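Local coordinates for intracellular sulfur oxidation protein dsrF (Allochromatium vinosum, PDB 2HY5) that is of unknown function but could take part in the oxidation of intracellular sulfur, alongside its partner proteins DsrE and DsrH, at residues Leu92-Asp104 and Glu109-Ala121. Sequence-based numbering, arbitrary orientation.
Sequences LTQDDLVEIAFED and EEFDNIVEVIDSA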
loop_
_atom_site.group_PDB
_atom_site.type_symbol
_atom_site.label_atom_id
_atom_site.label_comp_id
_atom_site.label_asym_id
_atom_site.label_seq_id
_atom_site.Cartn_x
_atom_site.Cartn_y
_atom_site.Cartn_z
ATOM N N LEU B 92 -17.829 17.776 2.620
ATOM C CA LEU B 92 -17.961 17.800 4.067
ATOM C C LEU B 92 -17.836 19.215 4.608
ATOM O O LEU B 92 -17.276 20.094 3.956
ATOM C CB LEU B 92 -16.883 16.927 4.716
ATOM C CG LEU B 92 -16.820 15.446 4.345
ATOM C CD1 LEU B 92 -15.630 14.817 5.050
ATOM C CD2 LEU B 92 -18.112 14.746 4.745
ATOM N N THR B 93 -18.373 19.425 5.803
ATOM C CA THR B 93 -18.291 20.718 6.464
ATOM C C THR B 93 -17.810 20.399 7.869
ATOM O O THR B 93 -17.757 19.226 8.252
ATOM C CB THR B 93 -19.664 21.417 6.534
ATOM O OG1 THR B 93 -20.514 20.723 7.455
ATOM C CG2 THR B 93 -20.318 21.429 5.164
ATOM N N GLN B 94 -17.459 21.415 8.646
ATOM C CA GLN B 94 -16.985 21.139 9.994
ATOM C C GLN B 94 -18.056 20.422 10.813
ATOM O O GLN B 94 -17.747 19.746 11.796
ATOM C CB GLN B 94 -16.542 22.430 10.692
ATOM C CG GLN B 94 -16.114 22.210 12.145
ATOM C CD GLN B 94 -14.973 23.114 12.581
ATOM O OE1 GLN B 94 -14.968 24.311 12.302
ATOM N NE2 GLN B 94 -14.006 22.541 13.286
ATOM N N ASP B 95 -19.313 20.554 10.396
ATOM C CA ASP B 95 -20.415 19.899 11.097
ATOM C C ASP B 95 -20.353 18.377 10.985
ATOM O O ASP B 95 -21.012 17.667 11.745
ATOM C CB ASP B 95 -21.760 20.399 10.560
ATOM C CG ASP B 95 -22.160 21.744 11.142
ATOM O OD1 ASP B 95 -21.370 22.705 11.036
ATOM O OD2 ASP B 95 -23.269 21.839 11.709
ATOM N N ASP B 96 -19.561 17.877 10.040
ATOM C CA ASP B 96 -19.422 16.436 9.841
ATOM C C ASP B 96 -18.304 15.843 10.687
ATOM O O ASP B 96 -18.135 14.622 10.744
ATOM C CB ASP B 96 -19.125 16.124 8.371
ATOM C CG ASP B 96 -20.306 16.395 7.462
ATOM O OD1 ASP B 96 -20.193 17.287 6.596
ATOM O OD2 ASP B 96 -21.339 15.709 7.615
ATOM N N LEU B 97 -17.543 16.709 11.344
ATOM C CA LEU B 97 -16.416 16.262 12.150
ATOM C C LEU B 97 -16.705 16.251 13.641
ATOM O O LEU B 97 -17.605 16.942 14.121
ATOM C CB LEU B 97 -15.207 17.157 11.874
ATOM C CG LEU B 97 -14.919 17.380 10.388
ATOM C CD1 LEU B 97 -13.776 18.363 10.233
ATOM C CD2 LEU B 97 -14.595 16.052 9.712
ATOM N N VAL B 98 -15.932 15.458 14.370
ATOM C CA VAL B 98 -16.091 15.369 15.808
ATOM C C VAL B 98 -15.493 16.613 16.446
ATOM O O VAL B 98 -14.658 17.301 15.846
ATOM C CB VAL B 98 -15.359 14.137 16.392
ATOM C CG1 VAL B 98 -15.920 12.855 15.787
ATOM C CG2 VAL B 98 -13.860 14.250 16.133
ATOM N N GLU B 99 -15.938 16.910 17.658
ATOM C CA GLU B 99 -15.412 18.048 18.390
ATOM C C GLU B 99 -14.370 17.486 19.340
ATOM O O GLU B 99 -14.537 16.390 19.872
ATOM C CB GLU B 99 -16.525 18.741 19.180
ATOM C CG GLU B 99 -17.593 19.377 18.311
ATOM C CD GLU B 99 -18.625 20.131 19.122
ATOM O OE1 GLU B 99 -19.336 19.489 19.925
ATOM O OE2 GLU B 99 -18.724 21.365 18.959
ATOM N N ILE B 100 -13.288 18.228 19.535
ATOM C CA ILE B 100 -12.226 17.797 20.429
ATOM C C ILE B 100 -12.027 18.886 21.474
ATOM O O ILE B 100 -11.559 19.987 21.162
ATOM C CB ILE B 100 -10.919 17.553 19.649
ATOM C CG1 ILE B 100 -11.138 16.429 18.633
ATOM C CG2 ILE B 100 -9.784 17.217 20.613
ATOM C CD1 ILE B 100 -9.921 16.130 17.761
ATOM N N ALA B 101 -12.393 18.570 22.713
ATOM C CA ALA B 101 -12.287 19.517 23.819
ATOM C C ALA B 101 -10.867 19.694 24.334
ATOM O O ALA B 101 -10.007 18.835 24.146
ATOM C CB ALA B 101 -13.198 19.078 24.960
ATOM N N PHE B 102 -10.634 20.823 24.990
ATOM C CA PHE B 102 -9.329 21.128 25.559
ATOM C C PHE B 102 -9.509 21.941 26.825
ATOM O O PHE B 102 -10.186 22.969 26.823
ATOM C CB PHE B 102 -8.470 21.915 24.561
ATOM C CG PHE B 102 -7.130 22.346 25.112
ATOM C CD1 PHE B 102 -7.008 23.512 25.860
ATOM C CD2 PHE B 102 -5.993 21.570 24.896
ATOM C CE1 PHE B 102 -5.777 23.904 26.386
ATOM C CE2 PHE B 102 -4.756 21.950 25.417
ATOM C CZ PHE B 102 -4.648 23.120 26.164
ATOM N N GLU B 103 -8.912 21.474 27.913
ATOM C CA GLU B 103 -8.999 22.193 29.170
ATOM C C GLU B 103 -7.660 22.140 29.882
ATOM O O GLU B 103 -6.973 21.116 29.871
ATOM C CB GLU B 103 -10.092 21.605 30.069
ATOM C CG GLU B 103 -9.753 20.269 30.699
ATOM C CD GLU B 103 -10.749 19.869 31.770
ATOM O OE1 GLU B 103 -10.563 18.799 32.387
ATOM O OE2 GLU B 103 -11.717 20.625 31.997
ATOM N N ASP B 104 -7.289 23.265 30.480
ATOM C CA ASP B 104 -6.041 23.377 31.220
ATOM C C ASP B 104 -6.407 23.973 32.571
ATOM O O ASP B 104 -6.826 25.127 32.662
ATOM C CB ASP B 104 -5.063 24.289 30.480
ATOM C CG ASP B 104 -3.710 24.372 31.162
ATOM O OD1 ASP B 104 -3.653 24.840 32.318
ATOM O OD2 ASP B 104 -2.706 23.965 30.542
ATOM N N GLU B 109 -8.498 27.758 30.818
ATOM C CA GLU B 109 -9.114 27.660 29.504
ATOM C C GLU B 109 -9.908 26.365 29.400
ATOM O O GLU B 109 -9.444 25.300 29.805
ATOM C CB GLU B 109 -8.059 27.761 28.396
ATOM C CG GLU B 109 -6.864 26.849 28.545
ATOM C CD GLU B 109 -5.680 27.318 27.711
ATOM O OE1 GLU B 109 -4.606 26.683 27.785
ATOM O OE2 GLU B 109 -5.823 28.325 26.986
ATOM N N GLU B 110 -11.124 26.477 28.880
ATOM C CA GLU B 110 -12.016 25.334 28.726
ATOM C C GLU B 110 -12.752 25.470 27.404
ATOM O O GLU B 110 -13.782 26.135 27.327
ATOM C CB GLU B 110 -13.029 25.307 29.870
ATOM C CG GLU B 110 -12.406 25.290 31.255
ATOM C CD GLU B 110 -13.414 25.596 32.344
ATOM O OE1 GLU B 110 -14.421 24.864 32.447
ATOM O OE2 GLU B 110 -13.195 26.567 33.099
ATOM N N PHE B 111 -12.215 24.845 26.363
ATOM C CA PHE B 111 -12.822 24.911 25.038
ATOM C C PHE B 111 -13.538 23.622 24.652
ATOM O O PHE B 111 -12.993 22.527 24.801
ATOM C CB PHE B 111 -11.756 25.231 23.993
ATOM C CG PHE B 111 -11.172 26.605 24.128
ATOM C CD1 PHE B 111 -11.952 27.733 23.892
ATOM C CD2 PHE B 111 -9.841 26.776 24.494
ATOM C CE1 PHE B 111 -11.414 29.009 24.018
ATOM C CE2 PHE B 111 -9.293 28.052 24.622
ATOM C CZ PHE B 111 -10.082 29.169 24.382
ATOM N N ASP B 112 -14.757 23.768 24.142
ATOM C CA ASP B 112 -15.576 22.638 23.713
ATOM C C ASP B 112 -14.980 21.973 22.473
ATOM O O ASP B 112 -15.147 20.771 22.259
ATOM C CB ASP B 112 -16.995 23.123 23.400
ATOM C CG ASP B 112 -17.691 23.710 24.612
ATOM O OD1 ASP B 112 -16.996 24.227 25.513
ATOM O OD2 ASP B 112 -18.937 23.673 24.653
ATOM N N ASN B 113 -14.296 22.758 21.649
ATOM C CA ASN B 113 -13.699 22.215 20.437
ATOM C C ASN B 113 -12.526 23.058 19.967
ATOM O O ASN B 113 -12.640 24.274 19.815
ATOM C CB ASN B 113 -14.756 22.126 19.328
ATOM C CG ASN B 113 -14.223 21.474 18.060
ATOM O OD1 ASN B 113 -13.281 20.682 18.104
ATOM N ND2 ASN B 113 -14.840 21.791 16.926
ATOM N N ILE B 114 -11.394 22.407 19.742
ATOM C CA ILE B 114 -10.218 23.110 19.269
ATOM C C ILE B 114 -9.879 22.768 17.821
ATOM O O ILE B 114 -8.903 23.275 17.270
ATOM C CB ILE B 114 -8.993 22.843 20.183
ATOM C CG1 ILE B 114 -8.860 21.353 20.500
ATOM C CG2 ILE B 114 -9.147 23.623 21.477
ATOM C CD1 ILE B 114 -8.535 20.482 19.319
ATOM N N VAL B 115 -10.684 21.909 17.202
ATOM C CA VAL B 115 -10.446 21.548 15.808
ATOM C C VAL B 115 -10.665 22.799 14.964
ATOM O O VAL B 115 -11.752 23.396 14.978
ATOM C CB VAL B 115 -11.408 20.441 15.330
ATOM C CG1 VAL B 115 -11.201 20.179 13.844
ATOM C CG2 VAL B 115 -11.162 19.165 16.117
ATOM N N GLU B 116 -9.629 23.197 14.237
ATOM C CA GLU B 116 -9.708 24.388 13.404
ATOM C C GLU B 116 -9.548 24.115 11.916
ATOM O O GLU B 116 -8.583 23.487 11.490
ATOM C CB GLU B 116 -8.649 25.397 13.846
ATOM C CG GLU B 116 -8.579 26.625 12.961
ATOM C CD GLU B 116 -7.617 27.672 13.488
ATOM O OE1 GLU B 116 -6.409 27.377 13.605
ATOM O OE2 GLU B 116 -8.076 28.792 13.791
ATOM N N VAL B 117 -10.504 24.601 11.131
ATOM C CA VAL B 117 -10.462 24.450 9.684
ATOM C C VAL B 117 -9.652 25.619 9.125
ATOM O O VAL B 117 -9.942 26.784 9.419
ATOM C CB VAL B 117 -11.889 24.460 9.095
ATOM C CG1 VAL B 117 -11.832 24.412 7.578
ATOM C CG2 VAL B 117 -12.669 23.275 9.637
ATOM N N ILE B 118 -8.633 25.303 8.330
ATOM C CA ILE B 118 -7.765 26.325 7.757
ATOM C C ILE B 118 -7.586 26.239 6.250
ATOM O O ILE B 118 -7.789 25.187 5.642
ATOM C CB ILE B 118 -6.367 26.280 8.397
ATOM C CG1 ILE B 118 -5.757 24.883 8.225
ATOM C CG2 ILE B 118 -6.468 26.672 9.862
ATOM C CD1 ILE B 118 -4.284 24.792 8.648
ATOM N N ASP B 119 -7.177 27.357 5.657
ATOM C CA ASP B 119 -6.959 27.440 4.219
ATOM C C ASP B 119 -5.587 26.894 3.819
ATOM O O ASP B 119 -4.730 26.648 4.668
ATOM C CB ASP B 119 -7.078 28.892 3.750
ATOM C CG ASP B 119 -5.960 29.771 4.286
ATOM O OD1 ASP B 119 -5.997 30.142 5.479
ATOM O OD2 ASP B 119 -5.036 30.083 3.509
ATOM N N SER B 120 -5.386 26.735 2.516
ATOM C CA SER B 120 -4.146 26.192 1.973
ATOM C C SER B 120 -2.878 26.967 2.332
ATOM O O SER B 120 -1.831 26.364 2.575
ATOM C CB SER B 120 -4.258 26.065 0.451
ATOM O OG SER B 120 -4.515 27.320 -0.152
ATOM N N ALA B 121 -2.963 28.293 2.364
ATOM C CA ALA B 121 -1.800 29.117 2.697
ATOM C C ALA B 121 -1.368 28.882 4.140
ATOM O O ALA B 121 -0.178 28.822 4.438
ATOM C CB ALA B 121 -2.124 30.592 2.478
HETATM O O HOH W 1 -14.944 19.981 14.781
#
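With CG of Asn113 trans to its backbone N (chi1 -176°), the amide reaches Ile100, and CG of Gln94, likewise trans (chi1 176°), starts a chain that bends at chi2 to bring NE2 over Val115. Asn113 OD1 takes the N-H of Ile100 at 2.8 Å, almost straight (172°), and on the other face of the amide it accepts Val115 N at 3.0 Å, closing an Asx turn. Asparagine suits this place because one short side chain supplies an acceptor for two backbone groups and a donor, ND2, for a water. That water also accepts from Gln94 NE2 and donates to Val98 O. Replacing Asn113 by an alanine would probably leave the N-H groups of Ile100 and Val115, and the bridging water, without this partner, freeing the turn to shift. Gln94 NE2 gives its other hydrogen to Val115 O at 2.9 Å, while its amide end lies beside CG2 of Val117. Strands 102-103 and 110-111 form an antiparallel beta hairpin leading into strand 115-118, outermost, within this chain, of the parallel sheet of this DsrE/DsrF-like protein. In the hairpin, Phe102 and Phe111 form a hydrogen-bonded pair with two backbone bonds, and Asp104 N adds a bond to Glu109 O. Between hairpin and sheet the branched isoleucines and valine offer methyls on several sides: Ile114 CD1 meets Ile100 CG2 at 3.7 Å, its CG2 rests against Phe102 CB, and Val115 CG2 packs on Ile100 CD1. Ile80 of strand 79-83 touches both isoleucines. Glu109 brings OE1 to the ring edge of Phe102, 3.3 Å from CE1, where the weakly positive rim probably suits a carboxylate; Asp104 CB lies against the same OE1, its OD1 accepts from Thr107 N, and its like-charged OD2 stands 4.3 Å from Glu109 OE1.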